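Long-range contact in D-2-hydroxyacid dehydrogensase protein (Ketogulonicigenium vulgare, PDB 4LSW), which probably catalyses the NAD-dependent interconversion of D-2-hydroxyacids and 2-oxoacids: residues L229-R234 against L257-G262. Sequence-based numbering, arbitrary orientation.
Sequences LINISR and LDVFEG
Val259 lays its CG1 methyl over one face of the Asn231 side-chain amide, 3.7 Å from Asn231 CG and displaced from the point directly above it, while Ser233 OG lies beyond the polar end of the same group, nearly level with its plane. The two side chains cross obliquely. CG1 is turned this way by a chi1 of 62°, which sets it between the backbone N and the carbonyl carbon of Val259; its very short approach to the Ser233 carbonyl makes the fine detail of this methyl doubtful. The other flat group, the Asp258 carboxylate, is gripped at both oxygens. Asp258 OD2 accepts a bond from a water at 2.7 Å, and the same water donates to Ile232 O at 3.0 Å, bridging the segments; backbone N-H groups of His282 and Ala283 bind OD1 and OD2, respectively, so the buried acid is well satisfied.

Backbone evidence gives the register. Asn231 and Leu257 form a parallel bridge with CA atoms 4.9 Å apart. One residue on, Asp258 N donates to Asn231 O at 3.0 Å. The N-H...O angle of this bond is 160°. Its C=O...N angle is 174°. On the Asn231 face of the sheet, Leu257 CD2 rests on Asn231 CB at 3.8 Å. Ile232 and Asp258 meet more loosely, Ile232 CG2 to Asp258 CB at 4.2 Å.

The contact therefore lies where two neighbouring parallel strands, 228-231 and 254-257, run out into loops at their C-terminal ends, a beta-alpha-beta unit of the Rossmann-type sheet. The connecting helix 240-249 packs on Leu257 through Leu243, helix 101-116 touches Ile232 and Asp258, and strand 200-203 flanks Asn231 through Val203.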
loop_
_atom_site.group_PDB
_atom_site.type_symbol
_atom_site.label_atom_id
_atom_site.label_comp_id
_atom_site.label_asym_id
_atom_site.label_seq_id
_atom_site.Cartn_x
_atom_site.Cartn_y
_atom_site.Cartn_z
ATOM N N LEU A 229 -7.445 -6.066 -14.549
ATOM C CA LEU A 229 -7.307 -6.027 -13.104
ATOM C C LEU A 229 -6.197 -5.054 -12.721
ATOM O O LEU A 229 -5.085 -5.156 -13.242
ATOM C CB LEU A 229 -6.963 -7.429 -12.583
ATOM C CG LEU A 229 -6.902 -7.571 -11.058
ATOM C CD1 LEU A 229 -8.297 -7.488 -10.431
ATOM C CD2 LEU A 229 -6.197 -8.876 -10.670
ATOM N N ILE A 230 -6.498 -4.098 -11.841
ATOM C CA ILE A 230 -5.479 -3.167 -11.369
ATOM C C ILE A 230 -5.308 -3.344 -9.876
ATOM O O ILE A 230 -6.252 -3.153 -9.127
ATOM C CB ILE A 230 -5.846 -1.687 -11.660
ATOM C CG1 ILE A 230 -6.079 -1.465 -13.159
ATOM C CG2 ILE A 230 -4.755 -0.749 -11.140
ATOM C CD1 ILE A 230 -7.550 -1.525 -13.574
ATOM N N ASN A 231 -4.115 -3.734 -9.440
ATOM C CA ASN A 231 -3.882 -3.913 -8.023
ATOM C C ASN A 231 -2.878 -2.943 -7.430
ATOM O O ASN A 231 -1.708 -2.922 -7.844
ATOM C CB ASN A 231 -3.457 -5.339 -7.679
ATOM C CG ASN A 231 -3.445 -5.562 -6.201
ATOM O OD1 ASN A 231 -4.097 -4.832 -5.449
ATOM N ND2 ASN A 231 -2.680 -6.553 -5.755
ATOM N N ILE A 232 -3.346 -2.148 -6.464
ATOM C CA ILE A 232 -2.483 -1.210 -5.724
ATOM C C ILE A 232 -2.573 -1.421 -4.206
ATOM O O ILE A 232 -2.114 -0.582 -3.422
ATOM C CB ILE A 232 -2.808 0.263 -6.073
ATOM C CG1 ILE A 232 -4.310 0.532 -5.907
ATOM C CG2 ILE A 232 -2.345 0.592 -7.486
ATOM C CD1 ILE A 232 -4.733 1.953 -6.254
ATOM N N SER A 233 -3.149 -2.554 -3.795
ATOM C CA SER A 233 -3.280 -2.921 -2.380
ATOM C C SER A 233 -2.620 -4.277 -2.156
ATOM O O SER A 233 -2.046 -4.812 -3.076
ATOM C CB SER A 233 -4.754 -2.984 -1.980
ATOM O OG SER A 233 -5.424 -4.009 -2.697
ATOM N N ARG A 234 -2.727 -4.849 -0.964
ATOM C CA ARG A 234 -1.862 -5.985 -0.609
ATOM C C ARG A 234 -1.910 -7.190 -1.557
ATOM O O ARG A 234 -2.943 -7.486 -2.168
ATOM C CB ARG A 234 -2.125 -6.427 0.827
ATOM C CG ARG A 234 -3.548 -6.864 1.082
ATOM C CD ARG A 234 -3.761 -7.188 2.550
ATOM N NE ARG A 234 -3.546 -6.025 3.408
ATOM C CZ ARG A 234 -3.793 -6.003 4.716
ATOM N NH1 ARG A 234 -4.269 -7.082 5.319
ATOM N NH2 ARG A 234 -3.573 -4.900 5.423
ATOM N N LEU A 257 -0.082 -4.170 -12.066
ATOM C CA LEU A 257 0.201 -4.560 -10.691
ATOM C C LEU A 257 1.322 -3.725 -10.096
ATOM O O LEU A 257 2.373 -3.574 -10.723
ATOM C CB LEU A 257 0.598 -6.040 -10.656
ATOM C CG LEU A 257 -0.383 -7.035 -11.293
ATOM C CD1 LEU A 257 0.235 -8.429 -11.294
ATOM C CD2 LEU A 257 -1.707 -7.075 -10.560
ATOM N N ASP A 258 1.079 -3.181 -8.904
ATOM C CA ASP A 258 2.070 -2.403 -8.176
ATOM C C ASP A 258 2.539 -3.191 -6.953
ATOM O O ASP A 258 3.430 -2.758 -6.247
ATOM C CB ASP A 258 1.488 -1.031 -7.774
ATOM C CG ASP A 258 2.534 -0.079 -7.166
ATOM O OD1 ASP A 258 3.574 0.183 -7.820
ATOM O OD2 ASP A 258 2.284 0.398 -6.031
ATOM N N VAL A 259 1.954 -4.358 -6.707
ATOM C CA VAL A 259 2.341 -5.129 -5.535
ATOM C C VAL A 259 2.355 -6.609 -5.893
ATOM O O VAL A 259 1.565 -7.061 -6.731
ATOM C CB VAL A 259 1.364 -4.892 -4.400
ATOM C CG1 VAL A 259 0.031 -5.360 -4.829
ATOM C CG2 VAL A 259 1.810 -5.589 -3.113
ATOM N N PHE A 260 3.276 -7.351 -5.284
ATOM C CA PHE A 260 3.478 -8.757 -5.633
ATOM C C PHE A 260 3.876 -9.564 -4.404
ATOM O O PHE A 260 4.539 -9.050 -3.507
ATOM C CB PHE A 260 4.607 -8.908 -6.655
ATOM C CG PHE A 260 4.475 -8.040 -7.878
ATOM C CD1 PHE A 260 4.893 -6.714 -7.853
ATOM C CD2 PHE A 260 3.987 -8.562 -9.064
ATOM C CE1 PHE A 260 4.785 -5.922 -8.988
ATOM C CE2 PHE A 260 3.883 -7.781 -10.204
ATOM C CZ PHE A 260 4.289 -6.448 -10.161
ATOM N N GLU A 261 3.484 -10.836 -4.370
ATOM C CA GLU A 261 3.967 -11.737 -3.328
ATOM C C GLU A 261 5.483 -11.847 -3.436
ATOM O O GLU A 261 6.022 -12.026 -4.530
ATOM C CB GLU A 261 3.331 -13.126 -3.467
ATOM C CG GLU A 261 1.860 -13.199 -3.078
ATOM C CD GLU A 261 1.606 -13.090 -1.584
ATOM O OE1 GLU A 261 2.570 -13.069 -0.786
ATOM O OE2 GLU A 261 0.422 -13.023 -1.199
ATOM N N GLY A 262 6.167 -11.702 -2.304
ATOM C CA GLY A 262 7.613 -11.837 -2.274
ATOM C C GLY A 262 8.414 -10.726 -2.943
ATOM O O GLY A 262 9.609 -10.889 -3.195
HETATM O O HOH W 1 0.740 0.019 -3.902
#